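Local coordinates for kinesin-like protein KIF19 (Mus musculus, PDB 5GSZ) that uses ATP to walk toward microtubule plus ends and depolymerizes microtubules at ciliary tips, thereby regulating the length of motile cilia, at residues V69-T74 against Q82-S87; K110-T113 against H119-G122; R126-L131 against L246-L251. All coordinates share one frame; numbering follows the deposited sequence.

Overall arrangement
All three contacts lie in the kinesin motor domain. Contact 3 is core: helix 123-136 rests on a central strand of the main sheet through buried apolar side chains. Contact 1 is partly buried at the edge of the same sheet, where strand 69-71 meets helix 77-84, again by apolar packing. Contact 2 differs in chemistry, being centred on Mg-ADP with charges, backbone amides and an aromatic ring, and it reaches the exposed Glu120. Contacts 1 and 3 meet through the Lys86-Asp130 salt bridge. Contacts 2 and 3 meet where Asp250, from segment 246-251, hydrogen-bonds the magnesium ligand Thr111.

Contact 1: residues V69-T74 against Q82-S87; sequences VAFDFT and QATTKS
Asp72 OD1, one residue past the Phe71 that packs on Ala83, is gripped by two donors from Thr74. The hydroxyl OG1 of Thr74 reaches Asp72 OD1 at 2.7 Å, nearly in line with the C-O bond. Thr74 N comes to the same OD1 on its anti side, 29° out of the carboxylate plane, at 3.0 Å. That backbone bond closes an Asx turn, which fixes the bend where the chain leaves strand 69-71. Phe71 carries the contact itself. With CG beside the backbone N (chi1 -47°), its ring extends toward the helix, and Ala83 CB meets the ring edge in plane, 3.5 Å from Phe71 CZ. Thr84 CG2 comes in obliquely, 3.9 Å from Phe71 CE2, while Thr84 OG1 turns to the carbonyl of Val80 in its own helix, leaving the methyl for the ring. Val69 CG2 adds a looser touch on Ala83 CB at 4.3 Å. Strand 69-71 forms an edge of the main sheet, bonded through Val69 and Phe71 to strand 12-18; Thr84 packs on Met13 of that strand and on Ile123 of helix 123-136.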
ATOM      1  N   VAL A  69       5.960 -12.786   5.824  1.00 57.38           N
ATOM      2  CA  VAL A  69       7.362 -12.404   5.915  1.00 54.71           C
ATOM      3  C   VAL A  69       7.475 -11.237   6.881  1.00 56.32           C
ATOM      4  O   VAL A  69       6.538 -10.448   7.042  1.00 55.90           O
ATOM      5  CB  VAL A  69       7.936 -12.072   4.514  1.00 54.55           C
ATOM      6  CG1 VAL A  69       7.180 -10.930   3.881  1.00 51.66           C
ATOM      7  CG2 VAL A  69       9.445 -11.795   4.580  1.00 51.04           C
ATOM      8  N   ALA A  70       8.626 -11.140   7.538  1.00 53.98           N
ATOM      9  CA  ALA A  70       8.890 -10.092   8.509  1.00 55.04           C
ATOM     10  C   ALA A  70      10.183  -9.378   8.139  1.00 59.79           C
ATOM     11  O   ALA A  70      11.063  -9.963   7.500  1.00 60.95           O
ATOM     12  CB  ALA A  70       8.981 -10.674   9.916  1.00 59.97           C
ATOM     13  N   PHE A  71      10.286  -8.102   8.525  1.00 53.09           N
ATOM     14  CA  PHE A  71      11.493  -7.316   8.281  1.00 51.03           C
ATOM     15  C   PHE A  71      11.713  -6.359   9.442  1.00 52.99           C
ATOM     16  O   PHE A  71      10.769  -5.683   9.858  1.00 54.17           O
ATOM     17  CB  PHE A  71      11.410  -6.481   6.991  1.00 48.53           C
ATOM     18  CG  PHE A  71      10.908  -7.219   5.778  1.00 51.95           C
ATOM     19  CD1 PHE A  71      11.731  -8.065   5.066  1.00 51.88           C
ATOM     20  CD2 PHE A  71       9.606  -7.006   5.309  1.00 55.79           C
ATOM     21  CE1 PHE A  71      11.260  -8.720   3.923  1.00 55.76           C
ATOM     22  CE2 PHE A  71       9.123  -7.649   4.167  1.00 50.62           C
ATOM     23  CZ  PHE A  71       9.946  -8.506   3.473  1.00 55.81           C
ATOM     24  N   ASP A  72      12.953  -6.265   9.928  1.00 54.53           N
ATOM     25  CA  ASP A  72      13.369  -5.169  10.804  1.00 53.24           C
ATOM     26  C   ASP A  72      14.570  -4.458  10.182  1.00 55.53           C
ATOM     27  O   ASP A  72      14.918  -4.702   9.024  1.00 55.41           O
ATOM     28  CB  ASP A  72      13.660  -5.658  12.232  1.00 60.38           C
ATOM     29  CG  ASP A  72      14.856  -6.600  12.323  1.00 64.26           C
ATOM     30  OD1 ASP A  72      15.723  -6.617  11.413  1.00 59.98           O
ATOM     31  OD2 ASP A  72      14.930  -7.321  13.344  1.00 67.58           O
ATOM     32  N   PHE A  73      15.231  -3.604  10.983  1.00 60.14           N
ATOM     33  CA  PHE A  73      16.288  -2.722  10.479  1.00 55.60           C
ATOM     34  C   PHE A  73      17.375  -3.458   9.704  1.00 57.84           C
ATOM     35  O   PHE A  73      18.151  -2.822   8.986  1.00 54.34           O
ATOM     36  CB  PHE A  73      16.956  -1.961  11.627  1.00 58.90           C
ATOM     37  CG  PHE A  73      17.702  -2.848  12.591  1.00 64.58           C
ATOM     38  CD1 PHE A  73      17.009  -3.698  13.446  1.00 66.13           C
ATOM     39  CD2 PHE A  73      19.092  -2.855  12.621  1.00 62.97           C
ATOM     40  CE1 PHE A  73      17.682  -4.518  14.331  1.00 66.01           C
ATOM     41  CE2 PHE A  73      19.775  -3.674  13.508  1.00 67.30           C
ATOM     42  CZ  PHE A  73      19.062  -4.505  14.364  1.00 70.96           C
ATOM     43  N   THR A  74      17.460  -4.781   9.835  1.00 59.96           N
ATOM     44  CA  THR A  74      18.462  -5.521   9.077  1.00 59.76           C
ATOM     45  C   THR A  74      18.129  -5.565   7.590  1.00 60.04           C
ATOM     46  O   THR A  74      19.043  -5.573   6.757  1.00 67.13           O
ATOM     47  CB  THR A  74      18.603  -6.939   9.621  1.00 61.50           C
ATOM     48  OG1 THR A  74      17.343  -7.615   9.528  1.00 65.78           O
ATOM     49  CG2 THR A  74      19.034  -6.890  11.069  1.00 63.63           C
ATOM     50  N   GLN A  82      12.493  -7.606  -3.021  1.00 53.77           N
ATOM     51  CA  GLN A  82      12.589  -8.983  -3.494  1.00 53.86           C
ATOM     52  C   GLN A  82      11.545  -9.863  -2.817  1.00 51.66           C
ATOM     53  O   GLN A  82      10.930 -10.720  -3.459  1.00 54.90           O
ATOM     54  CB  GLN A  82      13.990  -9.542  -3.237  1.00 53.16           C
ATOM     55  CG  GLN A  82      15.188  -8.798  -3.845  1.00 58.09           C
ATOM     56  CD  GLN A  82      15.417  -9.078  -5.318  1.00 66.13           C
ATOM     57  OE1 GLN A  82      14.895 -10.044  -5.867  1.00 63.18           O
ATOM     58  NE2 GLN A  82      16.242  -8.250  -5.955  1.00 62.04           N
ATOM     59  N   ALA A  83      11.311  -9.648  -1.532  1.00 46.92           N
ATOM     60  CA  ALA A  83      10.419 -10.520  -0.791  1.00 47.68           C
ATOM     61  C   ALA A  83       8.953 -10.161  -0.951  1.00 51.42           C
ATOM     62  O   ALA A  83       8.094 -10.940  -0.521  1.00 58.62           O
ATOM     63  CB  ALA A  83      10.773 -10.491   0.695  1.00 50.15           C
ATOM     64  N   THR A  84       8.628  -9.013  -1.528  1.00 48.65           N
ATOM     65  CA  THR A  84       7.229  -8.602  -1.517  1.00 54.81           C
ATOM     66  C   THR A  84       6.616  -8.501  -2.903  1.00 57.38           C
ATOM     67  O   THR A  84       5.565  -9.118  -3.148  1.00 53.87           O
ATOM     68  CB  THR A  84       7.050  -7.262  -0.772  1.00 46.84           C
ATOM     69  OG1 THR A  84       7.933  -6.282  -1.318  1.00 46.09           O
ATOM     70  CG2 THR A  84       7.336  -7.440   0.689  1.00 45.31           C
ATOM     71  N   THR A  85       7.228  -7.735  -3.821  1.00 48.26           N
ATOM     72  CA  THR A  85       6.564  -7.400  -5.068  1.00 47.42           C
ATOM     73  C   THR A  85       7.285  -7.855  -6.331  1.00 48.79           C
ATOM     74  O   THR A  85       6.676  -7.821  -7.401  1.00 47.33           O
ATOM     75  CB  THR A  85       6.321  -5.883  -5.150  1.00 47.09           C
ATOM     76  OG1 THR A  85       7.568  -5.193  -5.167  1.00 52.82           O
ATOM     77  CG2 THR A  85       5.572  -5.415  -3.953  1.00 48.20           C
ATOM     78  N   LYS A  86       8.550  -8.270  -6.258  1.00 50.61           N
ATOM     79  CA  LYS A  86       9.261  -8.668  -7.471  1.00 49.97           C
ATOM     80  C   LYS A  86       8.479  -9.724  -8.249  1.00 49.71           C
ATOM     81  O   LYS A  86       8.306  -9.619  -9.472  1.00 49.83           O
ATOM     82  CB  LYS A  86      10.656  -9.188  -7.114  1.00 52.09           C
ATOM     83  CG  LYS A  86      11.522  -9.522  -8.313  1.00 53.79           C
ATOM     84  CD  LYS A  86      12.673 -10.399  -7.891  1.00 59.80           C
ATOM     85  CE  LYS A  86      13.508 -10.898  -9.062  1.00 63.51           C
ATOM     86  NZ  LYS A  86      14.287  -9.813  -9.716  1.00 65.27           N
ATOM     87  N   SER A  87       7.976 -10.743  -7.546  1.00 47.16           N
ATOM     88  CA  SER A  87       7.295 -11.864  -8.176  1.00 40.77           C
ATOM     89  C   SER A  87       5.936 -11.498  -8.748  1.00 46.71           C
ATOM     90  O   SER A  87       5.341 -12.325  -9.440  1.00 53.72           O
ATOM     91  CB  SER A  87       7.119 -12.998  -7.175  1.00 49.06           C
ATOM     92  OG  SER A  87       6.120 -12.694  -6.210  1.00 50.02           O
TER

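Contact 2: residues K110-T113 against H119-G122; sequences KTYT and HEPG. With MG (magnesium ion), chain C; ADP (adenosine-5'-diphosphate), chain B.
The nucleotide pocket frames this contact: Lys110 and Thr111 close the P-loop (Walker A), and Tyr112, whose hydroxyl touches Glu120, supports the adenine. Lys110 holds one beta-phosphate oxygen twice, its backbone N lying 2.8 Å and its NZ 2.7 Å from ADP O2B. Bends at chi3 and chi4 curl the lysine chain round that oxygen, and NZ also bonds the carbonyl of Gly104. Thr111 N points almost straight at ADP O1B (2.7 Å, 171°). Thr111 OG1 binds the magnesium ion at 2.1 Å and hydrogen-bonds Asp250; ADP O1B and four waters complete six ligands, so the ion joins protein to phosphate. These donors and the cation probably offset much of the phosphate charge.

Tyr112 N gives a longer bond to the alpha-phosphate, and its side chain, held with CG opposite the backbone N (chi1 -180°), lays one ring face against the base. Adenine and phenol planes run nearly parallel, ADP C4 lying over the ring, 3.8 Å above its plane. At the far end, Tyr112 OH packs on Glu120 CB at 3.9 Å, with the carboxylate turned 44° from the ring plane. With an alanine in place of Tyr112, this face of the adenine would probably lose its aromatic support, and Glu120 CB its neighbour.

Gly122 comes up to the helix by a CA-H...O contact, CA to Thr113 O at 3.5 Å. Gln77 of helix 77-84 bonds the carbonyls of both Tyr112 and Glu120, tying helix 110-114 to the loop. Gly122 is the N-cap residue of helix 123-136, and Thr113 packs on Ile123 of that helix and bonds His322 of strand 315-323.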
ATOM      1  N   LYS A 110       5.480   3.810   5.843  1.00 39.85           N
ATOM      2  CA  LYS A 110       4.772   3.604   4.578  1.00 38.13           C
ATOM      3  C   LYS A 110       5.463   4.294   3.394  1.00 37.60           C
ATOM      4  O   LYS A 110       5.896   3.634   2.440  1.00 34.70           O
ATOM      5  CB  LYS A 110       3.321   4.065   4.730  1.00 38.27           C
ATOM      6  CG  LYS A 110       2.516   3.202   5.707  1.00 42.15           C
ATOM      7  CD  LYS A 110       1.050   3.589   5.743  1.00 39.47           C
ATOM      8  CE  LYS A 110       0.867   5.081   6.003  1.00 41.12           C
ATOM      9  NZ  LYS A 110       1.398   5.564   7.310  1.00 38.07           N
ATOM     10  N   THR A 111       5.581   5.625   3.430  1.00 37.03           N
ATOM     11  CA  THR A 111       6.203   6.314   2.301  1.00 34.69           C
ATOM     12  C   THR A 111       7.651   5.863   2.087  1.00 38.77           C
ATOM     13  O   THR A 111       8.115   5.793   0.948  1.00 37.51           O
ATOM     14  CB  THR A 111       6.121   7.830   2.494  1.00 35.65           C
ATOM     15  OG1 THR A 111       4.767   8.216   2.745  1.00 38.06           O
ATOM     16  CG2 THR A 111       6.585   8.560   1.258  1.00 37.42           C
ATOM     17  N   TYR A 112       8.369   5.507   3.156  1.00 36.38           N
ATOM     18  CA  TYR A 112       9.724   5.002   2.979  1.00 35.27           C
ATOM     19  C   TYR A 112       9.736   3.677   2.216  1.00 39.36           C
ATOM     20  O   TYR A 112      10.555   3.485   1.310  1.00 39.66           O
ATOM     21  CB  TYR A 112      10.423   4.859   4.336  1.00 37.77           C
ATOM     22  CG  TYR A 112      11.849   4.344   4.249  1.00 38.43           C
ATOM     23  CD1 TYR A 112      12.911   5.216   4.032  1.00 39.52           C
ATOM     24  CD2 TYR A 112      12.132   2.983   4.365  1.00 40.49           C
ATOM     25  CE1 TYR A 112      14.221   4.754   3.951  1.00 39.00           C
ATOM     26  CE2 TYR A 112      13.431   2.511   4.278  1.00 42.99           C
ATOM     27  CZ  TYR A 112      14.473   3.409   4.070  1.00 42.20           C
ATOM     28  OH  TYR A 112      15.761   2.955   3.985  1.00 43.27           O
ATOM     29  N   THR A 113       8.853   2.739   2.593  1.00 37.89           N
ATOM     30  CA  THR A 113       8.765   1.461   1.887  1.00 36.82           C
ATOM     31  C   THR A 113       8.390   1.645   0.418  1.00 40.44           C
ATOM     32  O   THR A 113       8.973   0.986  -0.449  1.00 38.70           O
ATOM     33  CB  THR A 113       7.751   0.536   2.565  1.00 40.77           C
ATOM     34  OG1 THR A 113       8.332  -0.047   3.732  1.00 43.62           O
ATOM     35  CG2 THR A 113       7.306  -0.599   1.613  1.00 38.18           C
ATOM     36  N   HIS A 119      18.836   8.362  -1.905  1.00 56.08           N
ATOM     37  CA  HIS A 119      19.902   7.426  -1.569  1.00 58.16           C
ATOM     38  C   HIS A 119      19.370   6.008  -1.375  1.00 58.73           C
ATOM     39  O   HIS A 119      20.124   5.048  -1.567  1.00 58.01           O
ATOM     40  CB  HIS A 119      20.662   7.900  -0.320  1.00 53.63           C
ATOM     41  N   GLU A 120      18.081   5.843  -1.026  1.00 58.28           N
ATOM     42  CA  GLU A 120      17.524   4.525  -0.680  1.00 57.75           C
ATOM     43  C   GLU A 120      16.120   4.345  -1.246  1.00 55.80           C
ATOM     44  O   GLU A 120      15.119   4.370  -0.515  1.00 50.98           O
ATOM     45  CB  GLU A 120      17.522   4.307   0.838  1.00 53.82           C
ATOM     46  CG  GLU A 120      18.881   3.937   1.412  1.00 58.09           C
ATOM     47  CD  GLU A 120      19.250   2.458   1.212  1.00 73.08           C
ATOM     48  OE1 GLU A 120      18.510   1.753   0.502  1.00 72.21           O
ATOM     49  OE2 GLU A 120      20.284   2.030   1.770  1.00 89.06           O
ATOM     50  N   PRO A 121      16.018   4.120  -2.553  1.00 55.32           N
ATOM     51  CA  PRO A 121      14.701   4.083  -3.208  1.00 54.68           C
ATOM     52  C   PRO A 121      13.853   2.909  -2.754  1.00 51.36           C
ATOM     53  O   PRO A 121      14.351   1.885  -2.280  1.00 52.98           O
ATOM     54  CB  PRO A 121      15.058   3.950  -4.693  1.00 56.18           C
ATOM     55  CG  PRO A 121      16.482   4.402  -4.792  1.00 52.78           C
ATOM     56  CD  PRO A 121      17.115   3.987  -3.516  1.00 54.26           C
ATOM     57  N   GLY A 122      12.544   3.049  -2.943  1.00 48.73           N
ATOM     58  CA  GLY A 122      11.635   2.008  -2.499  1.00 47.47           C
ATOM     59  C   GLY A 122      11.014   1.118  -3.562  1.00 45.40           C
ATOM     60  O   GLY A 122      11.630   0.804  -4.585  1.00 43.25           O
TER
HETATM   61 MG    MG C 402       3.535   8.919   4.351  1.00 35.50          MG
HETATM   62  PB  ADP B 401       4.695   7.089   6.985  1.00 40.77           P
HETATM   63  O1B ADP B 401       4.869   7.200   5.487  1.00 39.98           O
HETATM   64  O2B ADP B 401       4.083   5.760   7.360  1.00 39.31           O
HETATM   65  O3B ADP B 401       4.113   8.314   7.637  1.00 40.17           O
HETATM   66  PA  ADP B 401       7.424   7.682   6.749  1.00 38.65           P
HETATM   67  O1A ADP B 401       8.150   6.575   6.049  1.00 36.55           O
HETATM   68  O2A ADP B 401       6.894   8.878   5.999  1.00 39.03           O
HETATM   69  O3A ADP B 401       6.190   7.058   7.597  1.00 43.22           O
HETATM   70  O5' ADP B 401       8.357   8.359   7.863  1.00 49.43           O
HETATM   71  C5' ADP B 401       9.228   7.643   8.722  1.00 45.96           C
HETATM   72  C4' ADP B 401      10.516   8.435   8.804  1.00 41.42           C
HETATM   73  O4' ADP B 401      11.533   7.510   9.166  1.00 43.84           O
HETATM   74  C3' ADP B 401      10.875   8.912   7.421  1.00 42.03           C
HETATM   75  O3' ADP B 401      11.778  10.004   7.605  1.00 50.56           O
HETATM   76  C2' ADP B 401      11.581   7.724   6.803  1.00 41.22           C
HETATM   77  O2' ADP B 401      12.614   8.152   5.905  1.00 47.30           O
HETATM   78  C1' ADP B 401      12.190   7.008   8.003  1.00 43.25           C
HETATM   79  N9  ADP B 401      11.994   5.538   7.940  1.00 42.83           N
HETATM   80  C8  ADP B 401      10.811   4.885   7.910  1.00 43.79           C
HETATM   81  N7  ADP B 401      10.971   3.534   7.866  1.00 42.52           N
HETATM   82  C5  ADP B 401      12.297   3.312   7.863  1.00 38.65           C
HETATM   83  C6  ADP B 401      13.151   2.120   7.808  1.00 39.40           C
HETATM   84  N6  ADP B 401      12.604   0.879   7.759  1.00 44.66           N
HETATM   85  N1  ADP B 401      14.487   2.318   7.812  1.00 41.33           N
HETATM   86  C2  ADP B 401      15.026   3.546   7.875  1.00 41.54           C
HETATM   87  N3  ADP B 401      14.306   4.679   7.908  1.00 42.11           N
HETATM   88  C4  ADP B 401      12.962   4.626   7.909  1.00 40.16           C
HETATM   89  O   HOH W   1       2.060   7.292   4.088  1.00 40.31           O
HETATM   90  O   HOH W   2       5.073   9.928   4.924  1.00 36.61           O
HETATM   91  O   HOH W   3       2.741   9.584   6.465  1.00 37.69           O
HETATM   92  O   HOH W   4       3.217  10.566   3.132  1.00 42.69           O

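Contact 3: residues R126-L131 against L246-L251; sequences RTLNDL and LFMIDL
Helix 123-136 packs along one face of the main beta sheet of the motor domain, and here its Thr127 and Leu128 settle on Leu246 and Met248 of strand 242-250. The short segments run nearly antiparallel, at 163°, with their axes 11.5 Å apart.

Met248 does most of the reaching. Its chain extends toward the helix and turns at chi3 (-69°), which brings CE to 3.6 Å from Leu128 CD1, the two side chains crossing at a slant. The sulfur lies alongside Thr127, SD 3.9 Å from Thr127 CB, the two side chains sliding past each other in opposite directions. Two residues earlier on the strand, Leu246 CD2 meets the methyl of Thr127, CG2, at 3.7 Å. Thr127 OG1, buried here, is satisfied by the carbonyl of Ile123 in its own helix, so CB and CG2 are left to face the strand side chains.

Phe247 and Ile249 point to the other face of the sheet, where they pack on helix 302-307. Farther along, Asp250 pairs with Arg206; Asp250 and Leu251 begin the DLAG sequence of the kinesin switch II. No hydrogen bond crosses from helix to strand, so the fit depends on side-chain shape and on exclusion of water rather than on directional polar links.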
ATOM      1  N   ARG A 126      11.892   0.264  -7.916  1.00 42.59           N
ATOM      2  CA  ARG A 126      12.420  -1.093  -8.057  1.00 44.74           C
ATOM      3  C   ARG A 126      11.480  -1.943  -8.890  1.00 47.86           C
ATOM      4  O   ARG A 126      11.917  -2.727  -9.740  1.00 53.44           O
ATOM      5  CB  ARG A 126      12.662  -1.735  -6.683  1.00 47.97           C
ATOM      6  CG  ARG A 126      13.838  -1.125  -5.955  1.00 44.88           C
ATOM      7  CD  ARG A 126      13.943  -1.502  -4.496  1.00 47.50           C
ATOM      8  NE  ARG A 126      15.362  -1.519  -4.143  1.00 53.59           N
ATOM      9  CZ  ARG A 126      16.091  -0.461  -3.793  1.00 55.11           C
ATOM     10  NH1 ARG A 126      15.551   0.745  -3.704  1.00 58.69           N
ATOM     11  NH2 ARG A 126      17.377  -0.602  -3.534  1.00 53.22           N
ATOM     12  N   THR A 127      10.181  -1.758  -8.697  1.00 48.94           N
ATOM     13  CA  THR A 127       9.205  -2.510  -9.466  1.00 49.98           C
ATOM     14  C   THR A 127       9.111  -2.013 -10.902  1.00 48.14           C
ATOM     15  O   THR A 127       9.048  -2.828 -11.830  1.00 50.01           O
ATOM     16  CB  THR A 127       7.845  -2.442  -8.780  1.00 44.99           C
ATOM     17  OG1 THR A 127       8.019  -2.696  -7.382  1.00 45.87           O
ATOM     18  CG2 THR A 127       6.905  -3.483  -9.353  1.00 38.95           C
ATOM     19  N   LEU A 128       9.085  -0.691 -11.108  1.00 48.05           N
ATOM     20  CA  LEU A 128       9.115  -0.179 -12.478  1.00 46.97           C
ATOM     21  C   LEU A 128      10.331  -0.689 -13.225  1.00 53.71           C
ATOM     22  O   LEU A 128      10.280  -0.899 -14.443  1.00 56.17           O
ATOM     23  CB  LEU A 128       9.081   1.351 -12.500  1.00 43.11           C
ATOM     24  CG  LEU A 128       7.746   2.084 -12.307  1.00 51.80           C
ATOM     25  CD1 LEU A 128       7.121   2.009 -10.943  1.00 48.63           C
ATOM     26  CD2 LEU A 128       7.886   3.534 -12.702  1.00 55.29           C
ATOM     27  N   ASN A 129      11.413  -0.949 -12.505  1.00 56.45           N
ATOM     28  CA  ASN A 129      12.681  -1.275 -13.132  1.00 54.69           C
ATOM     29  C   ASN A 129      12.705  -2.717 -13.623  1.00 52.85           C
ATOM     30  O   ASN A 129      13.027  -2.986 -14.782  1.00 57.52           O
ATOM     31  CB  ASN A 129      13.789  -1.009 -12.129  1.00 56.05           C
ATOM     32  CG  ASN A 129      15.035  -0.529 -12.775  1.00 66.57           C
ATOM     33  OD1 ASN A 129      15.718  -1.268 -13.498  1.00 74.10           O
ATOM     34  ND2 ASN A 129      15.315   0.748 -12.585  1.00 59.98           N
ATOM     35  N   ASP A 130      12.362  -3.658 -12.756  1.00 50.01           N
ATOM     36  CA  ASP A 130      12.241  -5.032 -13.209  1.00 56.30           C
ATOM     37  C   ASP A 130      11.110  -5.203 -14.209  1.00 55.17           C
ATOM     38  O   ASP A 130      11.044  -6.223 -14.909  1.00 51.13           O
ATOM     39  CB  ASP A 130      12.014  -5.954 -12.021  1.00 53.90           C
ATOM     40  CG  ASP A 130      13.283  -6.323 -11.331  1.00 56.17           C
ATOM     41  OD1 ASP A 130      14.362  -6.011 -11.891  1.00 61.22           O
ATOM     42  OD2 ASP A 130      13.190  -6.952 -10.257  1.00 54.97           O
ATOM     43  N   LEU A 131      10.212  -4.235 -14.278  1.00 50.42           N
ATOM     44  CA  LEU A 131       9.129  -4.329 -15.233  1.00 54.27           C
ATOM     45  C   LEU A 131       9.654  -4.120 -16.646  1.00 55.69           C
ATOM     46  O   LEU A 131       9.344  -4.893 -17.559  1.00 52.52           O
ATOM     47  CB  LEU A 131       8.063  -3.311 -14.855  1.00 51.31           C
ATOM     48  CG  LEU A 131       6.680  -3.578 -15.396  1.00 51.62           C
ATOM     49  CD1 LEU A 131       5.662  -3.166 -14.346  1.00 47.64           C
ATOM     50  CD2 LEU A 131       6.508  -2.774 -16.667  1.00 55.81           C
ATOM     51  N   LEU A 246      -1.096  -3.017 -12.439  1.00 42.60           N
ATOM     52  CA  LEU A 246      -0.462  -3.026 -11.129  1.00 41.15           C
ATOM     53  C   LEU A 246      -0.831  -1.745 -10.391  1.00 39.60           C
ATOM     54  O   LEU A 246      -0.803  -0.658 -10.972  1.00 38.96           O
ATOM     55  CB  LEU A 246       1.063  -3.164 -11.245  1.00 40.19           C
ATOM     56  CG  LEU A 246       1.825  -2.934  -9.925  1.00 43.22           C
ATOM     57  CD1 LEU A 246       1.461  -3.970  -8.851  1.00 40.24           C
ATOM     58  CD2 LEU A 246       3.322  -2.864 -10.120  1.00 40.30           C
ATOM     59  N   PHE A 247      -1.202  -1.882  -9.121  1.00 39.23           N
ATOM     60  CA  PHE A 247      -1.512  -0.753  -8.254  1.00 42.13           C
ATOM     61  C   PHE A 247      -0.563  -0.757  -7.074  1.00 42.39           C
ATOM     62  O   PHE A 247      -0.416  -1.786  -6.405  1.00 42.46           O
ATOM     63  CB  PHE A 247      -2.941  -0.812  -7.728  1.00 42.88           C
ATOM     64  CG  PHE A 247      -3.963  -0.336  -8.700  1.00 46.66           C
ATOM     65  CD1 PHE A 247      -4.238   1.008  -8.826  1.00 46.75           C
ATOM     66  CD2 PHE A 247      -4.673  -1.234  -9.474  1.00 49.29           C
ATOM     67  CE1 PHE A 247      -5.198   1.440  -9.715  1.00 53.67           C
ATOM     68  CE2 PHE A 247      -5.630  -0.795 -10.354  1.00 49.18           C
ATOM     69  CZ  PHE A 247      -5.889   0.535 -10.473  1.00 49.19           C
ATOM     70  N   MET A 248       0.062   0.392  -6.812  1.00 41.25           N
ATOM     71  CA  MET A 248       1.026   0.524  -5.720  1.00 44.63           C
ATOM     72  C   MET A 248       0.592   1.686  -4.839  1.00 42.84           C
ATOM     73  O   MET A 248       0.629   2.848  -5.264  1.00 42.31           O
ATOM     74  CB  MET A 248       2.447   0.707  -6.254  1.00 40.12           C
ATOM     75  CG  MET A 248       2.991  -0.582  -6.847  1.00 44.27           C
ATOM     76  SD  MET A 248       4.699  -0.525  -7.451  1.00 48.41           S
ATOM     77  CE  MET A 248       4.515   0.533  -8.880  1.00 41.95           C
ATOM     78  N   ILE A 249       0.172   1.375  -3.617  1.00 38.39           N
ATOM     79  CA  ILE A 249      -0.589   2.313  -2.809  1.00 36.97           C
ATOM     80  C   ILE A 249       0.147   2.617  -1.515  1.00 38.66           C
ATOM     81  O   ILE A 249       0.563   1.702  -0.793  1.00 36.73           O
ATOM     82  CB  ILE A 249      -2.002   1.788  -2.536  1.00 37.67           C
ATOM     83  CG1 ILE A 249      -2.715   1.596  -3.877  1.00 39.68           C
ATOM     84  CG2 ILE A 249      -2.752   2.769  -1.627  1.00 35.78           C
ATOM     85  CD1 ILE A 249      -3.909   0.681  -3.811  1.00 41.50           C
ATOM     86  N   ASP A 250       0.308   3.918  -1.247  1.00 40.91           N
ATOM     87  CA  ASP A 250       0.750   4.475   0.023  1.00 37.06           C
ATOM     88  C   ASP A 250      -0.496   4.976   0.753  1.00 35.97           C
ATOM     89  O   ASP A 250      -0.986   6.069   0.472  1.00 40.81           O
ATOM     90  CB  ASP A 250       1.743   5.601  -0.229  1.00 38.47           C
ATOM     91  CG  ASP A 250       2.385   6.125   1.054  1.00 43.47           C
ATOM     92  OD1 ASP A 250       2.330   5.433   2.093  1.00 40.18           O
ATOM     93  OD2 ASP A 250       2.952   7.238   1.020  1.00 45.53           O
ATOM     94  N   LEU A 251      -1.000   4.185   1.695  1.00 35.05           N
ATOM     95  CA  LEU A 251      -2.303   4.456   2.291  1.00 39.68           C
ATOM     96  C   LEU A 251      -2.264   5.664   3.223  1.00 45.81           C
ATOM     97  O   LEU A 251      -1.207   6.194   3.583  1.00 48.31           O
ATOM     98  CB  LEU A 251      -2.813   3.257   3.089  1.00 34.67           C
ATOM     99  CG  LEU A 251      -3.293   2.031   2.332  1.00 37.00           C
ATOM    100  CD1 LEU A 251      -3.690   0.925   3.278  1.00 37.08           C
ATOM    101  CD2 LEU A 251      -4.455   2.425   1.476  1.00 42.19           C
TER